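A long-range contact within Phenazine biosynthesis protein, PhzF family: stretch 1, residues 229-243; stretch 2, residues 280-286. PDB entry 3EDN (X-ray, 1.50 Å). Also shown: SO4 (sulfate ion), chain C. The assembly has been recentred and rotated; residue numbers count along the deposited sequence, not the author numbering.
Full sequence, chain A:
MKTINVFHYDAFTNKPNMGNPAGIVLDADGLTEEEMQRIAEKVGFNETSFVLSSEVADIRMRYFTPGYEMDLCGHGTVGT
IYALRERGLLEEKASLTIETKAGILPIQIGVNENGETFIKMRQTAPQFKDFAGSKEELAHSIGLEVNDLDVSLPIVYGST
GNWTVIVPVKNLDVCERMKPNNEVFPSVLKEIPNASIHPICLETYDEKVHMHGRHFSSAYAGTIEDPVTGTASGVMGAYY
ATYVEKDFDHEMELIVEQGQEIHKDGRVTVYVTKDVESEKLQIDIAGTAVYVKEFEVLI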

# COMPACT_ATOMS: atom_id res chain seq x y z
N THR A 229 -23.85 15.99 -0.75
CA THR A 229 -22.86 15.90 0.33
C THR A 229 -23.46 15.16 1.53
O THR A 229 -24.34 15.68 2.22
CB THR A 229 -22.41 17.31 0.75
OG1 THR A 229 -22.08 18.07 -0.43
CG2 THR A 229 -21.21 17.23 1.69
N GLY A 230 -22.98 13.95 1.79
CA GLY A 230 -23.54 13.12 2.85
C GLY A 230 -23.26 13.68 4.24
O GLY A 230 -24.13 13.64 5.10
N THR A 231 -22.05 14.17 4.46
CA THR A 231 -21.70 14.76 5.77
C THR A 231 -22.67 15.91 6.12
O THR A 231 -23.29 15.93 7.21
CB THR A 231 -20.24 15.29 5.78
OG1 THR A 231 -20.00 16.13 4.64
CG2 THR A 231 -19.28 14.13 5.79
N ALA A 232 -22.82 16.87 5.21
CA ALA A 232 -23.68 18.03 5.48
C ALA A 232 -25.14 17.62 5.61
O ALA A 232 -25.89 18.22 6.37
CB ALA A 232 -23.50 19.09 4.37
N SER A 233 -25.53 16.58 4.90
CA SER A 233 -26.90 16.10 4.97
C SER A 233 -27.21 15.62 6.37
O SER A 233 -28.31 15.87 6.89
CB SER A 233 -27.10 14.93 4.01
OG SER A 233 -26.91 15.38 2.68
N GLY A 234 -26.26 14.91 6.98
CA GLY A 234 -26.44 14.46 8.36
C GLY A 234 -26.64 15.64 9.30
O GLY A 234 -27.51 15.60 10.20
N VAL A 235 -25.83 16.69 9.12
CA VAL A 235 -26.01 17.92 9.89
C VAL A 235 -27.40 18.51 9.67
O VAL A 235 -28.05 18.91 10.63
CB VAL A 235 -24.91 18.94 9.59
CG1 VAL A 235 -25.15 20.26 10.34
CG2 VAL A 235 -23.56 18.35 9.96
N MSE A 236 -27.87 18.52 8.43
CA MSE A 236 -29.20 19.06 8.14
C MSE A 236 -30.28 18.29 8.87
O MSE A 236 -31.25 18.88 9.34
CB MSE A 236 -29.49 19.04 6.63
CG MSE A 236 -28.67 20.02 5.84
SE MSE A 236 -28.81 19.69 3.93
CE MSE A 236 -30.69 20.16 3.72
N GLY A 237 -30.12 16.97 8.95
CA GLY A 237 -31.11 16.14 9.67
C GLY A 237 -31.13 16.48 11.15
O GLY A 237 -32.20 16.61 11.76
N ALA A 238 -29.95 16.60 11.74
CA ALA A 238 -29.86 16.97 13.15
C ALA A 238 -30.45 18.35 13.37
O ALA A 238 -31.11 18.59 14.38
CB ALA A 238 -28.43 16.95 13.62
N TYR A 239 -30.18 19.26 12.45
CA TYR A 239 -30.69 20.61 12.51
C TYR A 239 -32.22 20.58 12.46
O TYR A 239 -32.90 21.24 13.25
CB TYR A 239 -30.12 21.42 11.34
CG TYR A 239 -30.54 22.87 11.32
CD1 TYR A 239 -29.72 23.86 11.84
CD2 TYR A 239 -31.75 23.25 10.75
CE1 TYR A 239 -30.10 25.19 11.81
CE2 TYR A 239 -32.14 24.58 10.71
CZ TYR A 239 -31.33 25.54 11.26
OH TYR A 239 -31.73 26.84 11.18
N TYR A 240 -32.78 19.80 11.53
CA TYR A 240 -34.22 19.69 11.38
C TYR A 240 -34.87 19.21 12.66
O TYR A 240 -35.87 19.77 13.11
CB TYR A 240 -34.51 18.70 10.25
CG TYR A 240 -35.94 18.60 9.76
CD1 TYR A 240 -36.46 19.55 8.89
CD2 TYR A 240 -36.74 17.54 10.14
CE1 TYR A 240 -37.76 19.45 8.42
CE2 TYR A 240 -38.04 17.42 9.68
CZ TYR A 240 -38.54 18.38 8.82
OH TYR A 240 -39.83 18.28 8.35
N ALA A 241 -34.28 18.17 13.25
CA ALA A 241 -34.80 17.58 14.48
C ALA A 241 -34.64 18.52 15.68
O ALA A 241 -35.33 18.35 16.68
CB ALA A 241 -34.10 16.24 14.76
N THR A 242 -33.72 19.49 15.59
CA THR A 242 -33.40 20.37 16.71
C THR A 242 -34.14 21.72 16.63
O THR A 242 -34.52 22.29 17.67
CB THR A 242 -31.87 20.60 16.83
OG1 THR A 242 -31.20 19.33 16.91
CG2 THR A 242 -31.52 21.40 18.09
N TYR A 243 -34.36 22.22 15.41
CA TYR A 243 -34.93 23.55 15.20
C TYR A 243 -36.26 23.59 14.45
O TYR A 243 -36.99 24.58 14.54
CB TYR A 243 -33.94 24.45 14.44
CG TYR A 243 -32.61 24.64 15.12
CD1 TYR A 243 -32.48 25.49 16.22
CD2 TYR A 243 -31.48 23.99 14.66
CE1 TYR A 243 -31.26 25.67 16.83
CE2 TYR A 243 -30.25 24.16 15.27
CZ TYR A 243 -30.14 25.00 16.37
OH TYR A 243 -28.91 25.15 16.97
N LYS A 280 -26.75 12.90 23.18
CA LYS A 280 -26.92 13.57 21.89
C LYS A 280 -27.80 12.72 20.99
O LYS A 280 -28.00 11.53 21.23
CB LYS A 280 -25.56 13.77 21.20
CG LYS A 280 -24.59 14.73 21.90
CD LYS A 280 -24.89 16.19 21.61
CE LYS A 280 -23.81 17.14 22.18
NZ LYS A 280 -22.65 17.33 21.22
N LEU A 281 -28.29 13.34 19.92
CA LEU A 281 -28.98 12.58 18.89
C LEU A 281 -28.00 11.63 18.22
O LEU A 281 -26.79 11.85 18.20
CB LEU A 281 -29.61 13.52 17.84
CG LEU A 281 -30.66 14.53 18.33
CD1 LEU A 281 -31.01 15.54 17.27
CD2 LEU A 281 -31.92 13.82 18.80
N GLN A 282 -28.55 10.53 17.71
CA GLN A 282 -27.77 9.61 16.87
C GLN A 282 -28.17 9.89 15.44
O GLN A 282 -29.36 10.01 15.14
CB GLN A 282 -28.09 8.16 17.23
CG GLN A 282 -27.49 7.15 16.30
CD GLN A 282 -27.90 5.74 16.65
OE1 GLN A 282 -27.75 5.30 17.79
NE2 GLN A 282 -28.42 5.01 15.66
N ILE A 283 -27.18 10.03 14.56
CA ILE A 283 -27.44 10.35 13.15
C ILE A 283 -26.90 9.25 12.27
O ILE A 283 -25.72 8.90 12.35
CB ILE A 283 -26.79 11.70 12.74
CG1 ILE A 283 -27.38 12.85 13.56
CG2 ILE A 283 -26.97 11.95 11.22
CD1 ILE A 283 -28.85 13.11 13.28
N ASP A 284 -27.79 8.68 11.46
CA ASP A 284 -27.38 7.80 10.36
C ASP A 284 -27.76 8.43 9.03
O ASP A 284 -28.73 9.18 8.93
CB ASP A 284 -28.09 6.44 10.45
CG ASP A 284 -27.87 5.75 11.80
OD1 ASP A 284 -26.75 5.29 12.08
OD2 ASP A 284 -28.85 5.63 12.58
N ILE A 285 -27.04 8.11 7.98
CA ILE A 285 -27.52 8.47 6.65
C ILE A 285 -27.56 7.24 5.76
O ILE A 285 -26.87 6.23 6.03
CB ILE A 285 -26.66 9.58 5.98
CG1 ILE A 285 -25.24 9.07 5.70
CG2 ILE A 285 -26.63 10.83 6.86
CD1 ILE A 285 -24.52 9.83 4.59
N ALA A 286 -28.37 7.32 4.72
CA ALA A 286 -28.44 6.24 3.74
C ALA A 286 -28.63 6.82 2.36
O ALA A 286 -29.28 7.85 2.19
CB ALA A 286 -29.58 5.28 4.07
S SO4 C . -19.62 12.85 1.30
O1 SO4 C . -18.68 11.77 1.05
O2 SO4 C . -20.80 12.83 0.45
O3 SO4 C . -19.95 12.87 2.70
O4 SO4 C . -18.88 14.10 1.06

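A helix lies across a β-strand in a small packing contact, mostly of apolar groups, in which three branched aliphatic side chains of the strand stretch settle against a helix face built of glycine and alanine, with no hydrogen bond crossing between the two. The helix, residues 230-243, and the strand, residues 282-286, run at 132° to each other, and their axes approach to 8.4 Å. The contact buries 297 Å² in total, both sides summed.

On the strand stretch, alternation sets the pattern: Leu281, Ile283 and Ile285 direct their CA-to-CB bonds toward the helix, while that of Asp284 points away. Because the helix and the strand run in largely opposing directions, the three residues meet the helix in reverse order. Ile285 lies at the N-terminal end, Ile283 near the middle and Leu281 at the last turns.

The backbones come nearest at Gly234 and Ile285, whose CA atoms are 6.3 Å apart. Here glycine lets the isoleucines rest directly on the helix backbone: Gly230 CA is 3.8 Å from Ile285 CD1, Gly234 CA is 3.9 Å from Ile285 CG2, and Gly234 O is 3.8 Å from Ile283 CG2. The space is already filled. A CB placed ideally on Gly230 would lie 3.0 Å from Ile285 CD1, and one on Gly234 would lie 3.4 Å from Ile283 CG2, both tight. Ile285, with chi1 in p and chi2 in t, packs against both glycines, one turn apart.

Ile283, with chi1 and chi2 both in m, also extends CD1 to Ala238, where the CB to CD1 distance is 3.9 Å. Ala238 offers its methyl, its CA-to-CB bond pointing sideways. Farther along, Ala241 points its methyl toward the strand stretch, and its CB packs 4.0 Å from Leu281 CD1. The same Leu281 CD1 lies 3.8 Å from Thr242 OG1 and 4.2 Å from Ala238 O, so one methyl reaches three helix residues. Leu281 remains partly exposed, as does Thr242, whereas Ile283 and Ile285 are buried.

The hydroxyls of Thr242 and Ser233 are satisfied within their own stretch. Thr242 OG1 donates to Ala238 O at 2.6 Å, which lets a hydroxyl sit beside a leucine methyl without an unmet donor. Ser233 OG likewise donates to Thr229 O at 2.6 Å, folding back on the residue just before the helix. Along the strand, Gln282 NE2 donates to Asp284 OD2 at 3.2 Å, linking two residues that make no contact with the helix.

At the start of the helix, where backbone N-H groups lack partners from an earlier turn, a sulfate ion, probably from the crystallisation liquor, accepts hydrogen bonds from Gly230 N to its O2 at 2.8 Å and from Thr231 N to its O3 at 3.0 Å. Gly230 thus serves two neighbours, offering its N-H to the anion and its bare CA to Ile285.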